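Local coordinates for protein glutamate--tRNA ligase (PDB 3AII) that probably activates glutamate with ATP and transfers it to tRNA, as a non-discriminating archaeal glutamyl-tRNA synthetase of class I, at residues A359-I363 and Y549-K553; A401-F406 and V528-F534; L523-D527 and R538-A542. One frame throughout, in Å; residues are numbered along the deposited sequence.

Contact 1. Residues A359-I363 and Y549-K553; sequences ARRGI and YYAHK
The guanidinium of Arg360 lies flat on the ring of Tyr549. The group centres are 3.9 Å apart and the planes differ by only 19°. The overlap is shifted toward the hydroxyl end of the ring, where Arg360 CZ stands 3.3 Å from Tyr549 CZ. Behind the guanidinium, Arg360 CD also rests over the ring face. This is a CH-pi contact, with 4.0 Å between Arg360 CD and the centroid of the Tyr549 ring. The arginine chain is extended, with CG anti to the backbone N (chi1 -171°). That shape lets it run along the ring as far as the hydroxyl. Tyr549 OH sits over the guanidinium face, and no N-H of Arg360 points well at it. The polar partner of Arg360 NE is instead Asp540, through a salt bridge.

Gly362 ends helix 355-360 with positive phi, in a Schellman motif. This helix end abuts strand 546-552 of the proximal beta barrel of the anticodon-binding region, the barrel nearer the catalytic part, a fold shared with glutaminyl-tRNA synthetases.

Arg361 meets the strand with its guanidinium edge, not its face. A bend at chi3 (50°) turns that edge toward two successive carbonyls. Arg361 NE donates to Tyr550 O at 2.9 Å, and its NH2 to Ala551 O at 2.8 Å on a lone pair. Both oxygens lie near the guanidinium plane, so the pair of bonds fixes its rotation. Tyr390 OH is a further partner of NH2.

Ile363 approaches the edge of the His552 ring. Its CD1 lies 3.8 Å from His552 CD2 and 4.2 Å from Ala551 CB. The imidazole is tethered as well: His552 ND1 donates almost straight to Lys553 O, and NE2 meets Asn393.

Contact 2. Residues A401-F406 and V528-F534; sequences ARRYFF and VVQLERF
Glu532 reaches across to Arg403, Tyr404 and Phe405. Its CB lies at the edge of the Phe405 ring, with Glu532 CB 3.9 Å from Phe405 CD1. CG is anti to the carbonyl carbon (chi1 -61°) and touches both Tyr404 O and Arg403 CB. The chain then extends, placing Glu532 CD 3.6 Å from Arg403 CD. At the tip the two oxygens part. OE2 comes obliquely to the same ring, with Glu532 OE2 3.4 Å from Phe405 CE1. Arg403 has two conformers; in one, its NH1 stands 3.4 Å from Glu532 OE1, so this salt bridge, of charges alone, is less certain. The oxygen lies well out of the guanidinium plane, and no N-H points at it. Arg403 NH2 hydrogen-bonds to Pro427 O. Arg426 and Arg438 also form salt bridges with the carboxylate, which probably favours the ionised form.

Alongside, the backbones pair in parallel. Gln530 N donates to Arg402 O at 2.8 Å, Tyr404 N to Gln530 O, and Glu532 N to Tyr404 O. Beyond the last of these bonds, a water joins Phe406 N to Glu532 O.

Tyr404 and Leu531 point to the sheet face away from Arg403. There the edge of the Tyr404 ring meets Val529, with Tyr404 CE2 3.8 Å from Val529 CG1. Phe406 packs its CB on Leu531 CD2. Its ring then turns an edge to the face of Phe534, a T-shaped pair with centroids 5.3 Å apart and planes at 71°.

Pairing of strands 402-408 and 528-531 closes the proximal anticodon-binding beta barrel. Strand 511-516 flanks the former and strand 535-541 the latter. Val504 of strand 500-505 packs against Phe406, Leu531 and Phe534, while Phe405 reaches His492 of strand 489-495.

Contact 3. Residues L523-D527 and R538-A542; sequences LEVDD and RLDSA
Leu539 is the tightly packed part of this contact, set against the side chain of Leu523 and the backbone of Glu524. Its CG is anti to the backbone N (chi1 -178°), which brings CD2 against the backbone at the start of the turn. There Leu539 CD2 lies 3.8 Å from Leu523 CB and 3.6 Å from Glu524 C. The same residue is gripped at both backbone polar atoms. Asp526 N donates to Leu539 O at 2.9 Å, and Leu539 N donates to Asp527 O over the same length. Leu523 and Leu539 are the buried residues here.

The outer side is looser and charged. Asp526 and Arg538 run alongside each other, pointing the same way. Arg538 NH1 meets Asp526 OD2 at 2.8 Å in a fairly straight salt-bridge bond (161°). NE makes a weak second bond to that oxygen. The far edge of the guanidinium binds Asp540 OD2, which also pairs with Arg360. Val525 is exposed and rests its methyls against the strand, with CG1 3.4 Å from Asp540 O and CG2 4.3 Å from Ala542 CB.

Glu524 to Asp527 form a type II beta turn, with Asp526 at its positive-phi position. Asp527 OD1 takes the N-H of Glu524 and braces it. The turn docks on strand 535-541, where Asp540 and Ser541 make a classic beta bulge against Val547.

How the contacts relate
All three contacts hold the same barrel. Contact 1 is buried and brings helix 355-360 to strand 546-552. Contact 2 is partly buried and pairs two strands of the sheet itself. Contact 3 lies at the surface, where a turn meets strand 535-541. Their chemistry follows: a stacked arginine and carbonyl-bound guanidinium in contact 1, a parallel ladder with aromatic packing in contact 2, a solvent-side salt-bridge network in contact 3. Contacts 1 and 3 share neighbouring strands, and Arg538 probably hydrogen-bonds to Arg360 O. Tyr550 OH probably bonds to Phe534 O, linking contacts 1 and 2. Leu523 packs on Val529 and Tyr404, joining contacts 2 and 3.

Contact 1. Residues A359-I363 and Y549-K553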
loop_
_atom_site.group_PDB
_atom_site.type_symbol
_atom_site.label_atom_id
_atom_site.label_comp_id
_atom_site.label_asym_id
_atom_site.label_seq_id
_atom_site.Cartn_x
_atom_site.Cartn_y
_atom_site.Cartn_z
ATOM N N ALA A 359 -5.357 -6.300 -0.347
ATOM C CA ALA A 359 -5.312 -7.735 -0.654
ATOM C C ALA A 359 -6.458 -8.500 -0.000
ATOM O O ALA A 359 -7.025 -9.433 -0.591
ATOM C CB ALA A 359 -3.970 -8.343 -0.253
ATOM N N ARG A 360 -6.811 -8.108 1.221
ATOM C CA ARG A 360 -7.840 -8.813 1.962
ATOM C C ARG A 360 -9.200 -8.627 1.291
ATOM O O ARG A 360 -10.086 -9.452 1.462
ATOM C CB ARG A 360 -7.887 -8.320 3.405
ATOM C CG ARG A 360 -8.787 -9.153 4.301
ATOM C CD ARG A 360 -8.963 -8.480 5.659
ATOM N NE ARG A 360 -9.597 -9.379 6.616
ATOM C CZ ARG A 360 -9.889 -9.047 7.865
ATOM N NH1 ARG A 360 -9.608 -7.829 8.304
ATOM N NH2 ARG A 360 -10.457 -9.933 8.670
ATOM N N ARG A 361 -9.339 -7.541 0.528
ATOM C CA ARG A 361 -10.579 -7.226 -0.184
ATOM C C ARG A 361 -10.666 -7.877 -1.569
ATOM O O ARG A 361 -11.706 -7.806 -2.230
ATOM C CB ARG A 361 -10.715 -5.703 -0.321
ATOM C CG ARG A 361 -10.988 -5.018 1.000
ATOM C CD ARG A 361 -10.841 -3.512 0.880
ATOM N NE ARG A 361 -11.594 -2.976 -0.242
ATOM C CZ ARG A 361 -11.367 -1.789 -0.794
ATOM N NH1 ARG A 361 -10.380 -1.009 -0.336
ATOM N NH2 ARG A 361 -12.113 -1.381 -1.805
ATOM N N GLY A 362 -9.575 -8.493 -2.013
ATOM C CA GLY A 362 -9.541 -9.130 -3.321
ATOM C C GLY A 362 -8.986 -8.263 -4.435
ATOM O O GLY A 362 -9.168 -8.566 -5.620
ATOM N N ILE A 363 -8.303 -7.181 -4.075
ATOM C CA ILE A 363 -7.551 -6.434 -5.082
ATOM C C ILE A 363 -6.290 -7.222 -5.458
ATOM O O ILE A 363 -5.507 -7.611 -4.587
ATOM C CB ILE A 363 -7.134 -5.049 -4.571
ATOM C CG1 ILE A 363 -8.355 -4.254 -4.086
ATOM C CG2 ILE A 363 -6.357 -4.307 -5.652
ATOM C CD1 ILE A 363 -9.408 -4.031 -5.140
ATOM N N TYR A 549 -15.096 -9.747 2.312
ATOM C CA TYR A 549 -14.622 -8.367 2.271
ATOM C C TYR A 549 -14.824 -7.775 0.872
ATOM O O TYR A 549 -14.357 -8.326 -0.122
ATOM C CB TYR A 549 -13.150 -8.277 2.723
ATOM C CG TYR A 549 -13.028 -8.159 4.224
ATOM C CD1 TYR A 549 -12.487 -7.019 4.814
ATOM C CD2 TYR A 549 -13.497 -9.166 5.052
ATOM C CE1 TYR A 549 -12.411 -6.900 6.194
ATOM C CE2 TYR A 549 -13.425 -9.059 6.430
ATOM C CZ TYR A 549 -12.884 -7.916 6.993
ATOM O OH TYR A 549 -12.815 -7.803 8.367
ATOM N N TYR A 550 -15.528 -6.645 0.809
ATOM C CA TYR A 550 -15.889 -5.999 -0.450
ATOM C C TYR A 550 -14.711 -5.367 -1.172
ATOM O O TYR A 550 -13.925 -4.615 -0.579
ATOM C CB TYR A 550 -16.940 -4.929 -0.168
ATOM C CG TYR A 550 -17.695 -4.402 -1.369
ATOM C CD1 TYR A 550 -18.816 -5.077 -1.851
ATOM C CD2 TYR A 550 -17.321 -3.213 -1.998
ATOM C CE1 TYR A 550 -19.528 -4.594 -2.935
ATOM C CE2 TYR A 550 -18.044 -2.715 -3.079
ATOM C CZ TYR A 550 -19.146 -3.416 -3.540
ATOM O OH TYR A 550 -19.879 -2.949 -4.617
ATOM N N ALA A 551 -14.587 -5.655 -2.462
ATOM C CA ALA A 551 -13.576 -5.000 -3.277
ATOM C C ALA A 551 -14.164 -3.760 -3.933
ATOM O O ALA A 551 -13.817 -2.633 -3.570
ATOM C CB ALA A 551 -13.024 -5.957 -4.337
ATOM N N HIS A 552 -15.074 -3.968 -4.883
ATOM C CA HIS A 552 -15.637 -2.869 -5.667
ATOM C C HIS A 552 -16.813 -3.358 -6.501
ATOM O O HIS A 552 -17.043 -4.561 -6.621
ATOM C CB HIS A 552 -14.562 -2.285 -6.600
ATOM C CG HIS A 552 -13.826 -3.330 -7.382
ATOM N ND1 HIS A 552 -14.404 -4.020 -8.429
ATOM C CD2 HIS A 552 -12.574 -3.830 -7.247
ATOM C CE1 HIS A 552 -13.537 -4.893 -8.909
ATOM N NE2 HIS A 552 -12.421 -4.804 -8.206
ATOM N N LYS A 553 -17.553 -2.419 -7.085
ATOM C CA LYS A 553 -18.674 -2.763 -7.957
ATOM C C LYS A 553 -18.196 -3.577 -9.158
ATOM O O LYS A 553 -17.014 -3.580 -9.508
ATOM C CB LYS A 553 -19.376 -1.489 -8.438
ATOM C CG LYS A 553 -19.794 -0.552 -7.311
ATOM C CD LYS A 553 -20.451 0.716 -7.839
ATOM C CE LYS A 553 -21.771 0.410 -8.533
ATOM N NZ LYS A 553 -22.440 1.646 -9.033
ATOM O OXT LYS A 553 -18.984 -4.257 -9.819
#

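Contact 2. Residues A401-F406 and V528-F534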
loop_
_atom_site.group_PDB
_atom_site.type_symbol
_atom_site.label_atom_id
_atom_site.label_comp_id
_atom_site.label_asym_id
_atom_site.label_seq_id
_atom_site.Cartn_x
_atom_site.Cartn_y
_atom_site.Cartn_z
ATOM N N ALA A 401 -14.109 -14.577 -11.877
ATOM C CA ALA A 401 -14.749 -14.675 -10.567
ATOM C C ALA A 401 -16.110 -15.383 -10.643
ATOM O O ALA A 401 -16.977 -14.988 -11.431
ATOM C CB ALA A 401 -14.914 -13.282 -9.946
ATOM N N ARG A 402 -16.308 -16.400 -9.803
ATOM C CA ARG A 402 -17.567 -17.151 -9.775
ATOM C C ARG A 402 -18.703 -16.246 -9.309
ATOM O O ARG A 402 -18.505 -15.403 -8.429
ATOM C CB ARG A 402 -17.457 -18.361 -8.836
ATOM C CG ARG A 402 -16.383 -19.353 -9.260
ATOM C CD ARG A 402 -16.092 -20.381 -8.160
ATOM N NE ARG A 402 -17.135 -21.397 -8.045
ATOM C CZ ARG A 402 -17.085 -22.595 -8.624
ATOM N NH1 ARG A 402 -18.083 -23.453 -8.465
ATOM N NH2 ARG A 402 -16.036 -22.935 -9.368
ATOM N N ARG A 403 -19.876 -16.445 -9.891
ATOM C CA ARG A 403 -21.033 -15.595 -9.615
ATOM C C ARG A 403 -22.025 -16.232 -8.652
ATOM O O ARG A 403 -22.407 -17.393 -8.814
ATOM C CB ARG A 403 -21.765 -15.257 -10.913
ATOM C CG ARG A 403 -20.946 -14.429 -11.899
ATOM C CD ARG A 403 -21.818 -14.023 -13.084
ATOM N NE ARG A 403 -22.592 -15.138 -13.613
ATOM C CZ ARG A 403 -23.489 -15.014 -14.590
ATOM N NH1 ARG A 403 -23.701 -13.823 -15.128
ATOM N NH2 ARG A 403 -24.171 -16.062 -15.024
ATOM N N TYR A 404 -22.470 -15.447 -7.666
ATOM C CA TYR A 404 -23.514 -15.878 -6.737
ATOM C C TYR A 404 -24.493 -14.736 -6.460
ATOM O O TYR A 404 -24.131 -13.559 -6.597
ATOM C CB TYR A 404 -22.889 -16.329 -5.411
ATOM C CG TYR A 404 -21.901 -17.465 -5.576
ATOM C CD1 TYR A 404 -22.333 -18.787 -5.564
ATOM C CD2 TYR A 404 -20.558 -17.210 -5.806
ATOM C CE1 TYR A 404 -21.432 -19.834 -5.737
ATOM C CE2 TYR A 404 -19.653 -18.247 -5.984
ATOM C CZ TYR A 404 -20.098 -19.550 -5.940
ATOM O OH TYR A 404 -19.184 -20.567 -6.133
ATOM N N PHE A 405 -25.705 -15.087 -6.029
ATOM C CA PHE A 405 -26.694 -14.098 -5.572
ATOM C C PHE A 405 -26.593 -13.928 -4.054
ATOM O O PHE A 405 -26.860 -14.877 -3.307
ATOM C CB PHE A 405 -28.123 -14.551 -5.906
ATOM C CG PHE A 405 -28.481 -14.478 -7.374
ATOM C CD1 PHE A 405 -27.824 -13.602 -8.229
ATOM C CD2 PHE A 405 -29.503 -15.271 -7.882
ATOM C CE1 PHE A 405 -28.169 -13.537 -9.589
ATOM C CE2 PHE A 405 -29.850 -15.203 -9.235
ATOM C CZ PHE A 405 -29.192 -14.329 -10.075
ATOM N N PHE A 406 -26.217 -12.725 -3.618
ATOM C CA PHE A 406 -26.240 -12.333 -2.213
ATOM C C PHE A 406 -27.256 -11.214 -2.088
ATOM O O PHE A 406 -27.120 -10.182 -2.730
ATOM C CB PHE A 406 -24.850 -11.842 -1.776
ATOM C CG PHE A 406 -24.837 -11.091 -0.451
ATOM C CD1 PHE A 406 -25.017 -11.767 0.746
ATOM C CD2 PHE A 406 -24.616 -9.719 -0.422
ATOM C CE1 PHE A 406 -24.999 -11.087 1.965
ATOM C CE2 PHE A 406 -24.585 -9.023 0.788
ATOM C CZ PHE A 406 -24.777 -9.704 1.979
ATOM N N VAL A 528 -12.286 -15.279 -4.613
ATOM C CA VAL A 528 -12.838 -13.957 -4.892
ATOM C C VAL A 528 -13.970 -14.118 -5.875
ATOM O O VAL A 528 -13.784 -14.711 -6.929
ATOM C CB VAL A 528 -11.768 -13.015 -5.455
ATOM C CG1 VAL A 528 -12.371 -11.651 -5.744
ATOM C CG2 VAL A 528 -10.592 -12.902 -4.465
ATOM N N VAL A 529 -15.151 -13.611 -5.520
ATOM C CA VAL A 529 -16.349 -13.903 -6.277
ATOM C C VAL A 529 -17.030 -12.619 -6.700
ATOM O O VAL A 529 -16.676 -11.526 -6.243
ATOM C CB VAL A 529 -17.339 -14.731 -5.439
ATOM C CG1 VAL A 529 -16.686 -16.031 -4.999
ATOM C CG2 VAL A 529 -17.816 -13.925 -4.221
ATOM N N GLN A 530 -17.983 -12.765 -7.607
ATOM C CA GLN A 530 -18.869 -11.675 -7.966
ATOM C C GLN A 530 -20.234 -11.922 -7.326
ATOM O O GLN A 530 -20.936 -12.897 -7.650
ATOM C CB GLN A 530 -19.012 -11.563 -9.489
ATOM C CG GLN A 530 -19.912 -10.411 -9.889
ATOM C CD GLN A 530 -19.893 -10.114 -11.378
ATOM O OE1 GLN A 530 -19.363 -10.888 -12.179
ATOM N NE2 GLN A 530 -20.461 -8.977 -11.752
ATOM N N LEU A 531 -20.588 -11.066 -6.375
ATOM C CA LEU A 531 -21.928 -11.062 -5.818
ATOM C C LEU A 531 -22.762 -10.229 -6.779
ATOM O O LEU A 531 -22.634 -8.999 -6.837
ATOM C CB LEU A 531 -21.885 -10.442 -4.421
ATOM C CG LEU A 531 -20.946 -11.185 -3.465
ATOM C CD1 LEU A 531 -20.954 -10.543 -2.078
ATOM C CD2 LEU A 531 -21.314 -12.677 -3.367
ATOM N N GLU A 532 -23.583 -10.904 -7.580
ATOM C CA GLU A 532 -24.178 -10.252 -8.734
ATOM C C GLU A 532 -25.047 -9.070 -8.332
ATOM O O GLU A 532 -25.793 -9.155 -7.359
ATOM C CB GLU A 532 -24.995 -11.243 -9.546
ATOM C CG GLU A 532 -24.149 -12.400 -10.078
ATOM C CD GLU A 532 -24.816 -13.098 -11.230
ATOM O OE1 GLU A 532 -24.964 -12.464 -12.298
ATOM O OE2 GLU A 532 -25.196 -14.271 -11.075
ATOM N N ARG A 533 -24.906 -7.981 -9.086
ATOM C CA ARG A 533 -25.658 -6.749 -8.828
ATOM C C ARG A 533 -25.309 -6.127 -7.479
ATOM O O ARG A 533 -26.034 -5.256 -6.981
ATOM C CB ARG A 533 -27.175 -6.999 -8.928
ATOM C CG ARG A 533 -27.637 -7.574 -10.269
ATOM C CD ARG A 533 -29.182 -7.596 -10.413
ATOM N NE ARG A 533 -29.759 -6.248 -10.470
ATOM C CZ ARG A 533 -30.409 -5.669 -9.467
ATOM N NH1 ARG A 533 -30.886 -4.436 -9.605
ATOM N NH2 ARG A 533 -30.594 -6.321 -8.330
ATOM N N PHE A 534 -24.208 -6.571 -6.877
ATOM C CA PHE A 534 -23.776 -6.015 -5.602
ATOM C C PHE A 534 -22.297 -5.602 -5.668
ATOM O O PHE A 534 -21.971 -4.422 -5.531
ATOM C CB PHE A 534 -24.062 -7.009 -4.464
ATOM C CG PHE A 534 -23.749 -6.472 -3.092
ATOM C CD1 PHE A 534 -24.624 -5.600 -2.460
ATOM C CD2 PHE A 534 -22.581 -6.845 -2.435
ATOM C CE1 PHE A 534 -24.333 -5.102 -1.193
ATOM C CE2 PHE A 534 -22.280 -6.344 -1.165
ATOM C CZ PHE A 534 -23.165 -5.478 -0.547
HETATM O O HOH W 1 -16.965 -12.598 -12.642
HETATM O O HOH W 2 -14.298 -17.275 -7.876
HETATM O O HOH W 3 -25.350 -10.390 -4.968
#

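Contact 3. Residues L523-D527 and R538-A542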
loop_
_atom_site.group_PDB
_atom_site.type_symbol
_atom_site.label_atom_id
_atom_site.label_comp_id
_atom_site.label_asym_id
_atom_site.label_seq_id
_atom_site.Cartn_x
_atom_site.Cartn_y
_atom_site.Cartn_z
ATOM N N LEU A 523 -17.391 -22.393 -1.579
ATOM C CA LEU A 523 -16.248 -21.492 -1.589
ATOM C C LEU A 523 -15.308 -21.756 -0.422
ATOM O O LEU A 523 -15.734 -22.207 0.647
ATOM C CB LEU A 523 -16.726 -20.040 -1.532
ATOM C CG LEU A 523 -17.592 -19.613 -2.719
ATOM C CD1 LEU A 523 -18.345 -18.320 -2.413
ATOM C CD2 LEU A 523 -16.714 -19.479 -3.965
ATOM N N GLU A 524 -14.034 -21.476 -0.645
ATOM C CA GLU A 524 -13.043 -21.554 0.411
ATOM C C GLU A 524 -12.449 -20.180 0.634
ATOM O O GLU A 524 -12.442 -19.342 -0.266
ATOM C CB GLU A 524 -11.948 -22.550 0.028
ATOM C CG GLU A 524 -12.443 -23.995 -0.030
ATOM C CD GLU A 524 -11.390 -24.962 -0.544
ATOM O OE1 GLU A 524 -11.486 -26.166 -0.228
ATOM O OE2 GLU A 524 -10.468 -24.520 -1.265
ATOM N N VAL A 525 -11.950 -19.947 1.842
ATOM C CA VAL A 525 -11.247 -18.702 2.142
ATOM C C VAL A 525 -10.194 -18.373 1.077
ATOM O O VAL A 525 -9.449 -19.244 0.620
ATOM C CB VAL A 525 -10.632 -18.735 3.569
ATOM C CG1 VAL A 525 -9.792 -17.490 3.823
ATOM C CG2 VAL A 525 -11.748 -18.878 4.606
ATOM N N ASP A 526 -10.166 -17.102 0.686
ATOM C CA ASP A 526 -9.324 -16.554 -0.384
ATOM C C ASP A 526 -9.996 -16.538 -1.755
ATOM O O ASP A 526 -9.525 -15.859 -2.665
ATOM C CB ASP A 526 -7.962 -17.260 -0.491
ATOM C CG ASP A 526 -7.111 -17.087 0.751
ATOM O OD1 ASP A 526 -6.246 -17.954 0.997
ATOM O OD2 ASP A 526 -7.305 -16.090 1.478
ATOM N N ASP A 527 -11.087 -17.281 -1.920
ATOM C CA ASP A 527 -11.822 -17.206 -3.189
ATOM C C ASP A 527 -12.368 -15.791 -3.391
ATOM O O ASP A 527 -12.835 -15.159 -2.447
ATOM C CB ASP A 527 -12.965 -18.222 -3.235
ATOM C CG ASP A 527 -12.478 -19.643 -3.426
ATOM O OD1 ASP A 527 -13.295 -20.568 -3.232
ATOM O OD2 ASP A 527 -11.288 -19.825 -3.763
ATOM N N ARG A 538 -13.923 -10.803 -1.598
ATOM C CA ARG A 538 -13.114 -11.964 -1.250
ATOM C C ARG A 538 -13.691 -12.634 -0.007
ATOM O O ARG A 538 -14.037 -11.953 0.964
ATOM C CB ARG A 538 -11.669 -11.519 -0.986
ATOM C CG ARG A 538 -10.791 -12.635 -0.447
ATOM C CD ARG A 538 -9.341 -12.148 -0.161
ATOM N NE ARG A 538 -8.729 -13.086 0.782
ATOM C CZ ARG A 538 -8.946 -13.059 2.092
ATOM N NH1 ARG A 538 -8.400 -13.979 2.871
ATOM N NH2 ARG A 538 -9.709 -12.113 2.628
ATOM N N LEU A 539 -13.784 -13.963 -0.033
ATOM C CA LEU A 539 -14.217 -14.714 1.146
ATOM C C LEU A 539 -13.091 -14.750 2.189
ATOM O O LEU A 539 -11.996 -15.272 1.936
ATOM C CB LEU A 539 -14.632 -16.140 0.781
ATOM C CG LEU A 539 -15.132 -16.948 1.989
ATOM C CD1 LEU A 539 -16.408 -16.335 2.570
ATOM C CD2 LEU A 539 -15.386 -18.414 1.610
ATOM N N ASP A 540 -13.380 -14.194 3.359
ATOM C CA ASP A 540 -12.366 -13.993 4.401
ATOM C C ASP A 540 -12.461 -15.065 5.481
ATOM O O ASP A 540 -11.452 -15.488 6.053
ATOM C CB ASP A 540 -12.525 -12.601 5.013
ATOM C CG ASP A 540 -11.407 -12.260 5.984
ATOM O OD1 ASP A 540 -11.685 -12.227 7.200
ATOM O OD2 ASP A 540 -10.257 -12.047 5.538
ATOM N N SER A 541 -13.678 -15.510 5.758
ATOM C CA SER A 541 -13.867 -16.626 6.675
ATOM C C SER A 541 -15.100 -17.423 6.286
ATOM O O SER A 541 -16.119 -16.854 5.894
ATOM C CB SER A 541 -13.941 -16.144 8.128
ATOM O OG SER A 541 -14.945 -15.163 8.294
ATOM N N ALA A 542 -14.994 -18.746 6.376
ATOM C CA ALA A 542 -16.055 -19.633 5.890
ATOM C C ALA A 542 -17.113 -19.893 6.949
ATOM O O ALA A 542 -16.947 -19.531 8.114
ATOM C CB ALA A 542 -15.466 -20.942 5.387
#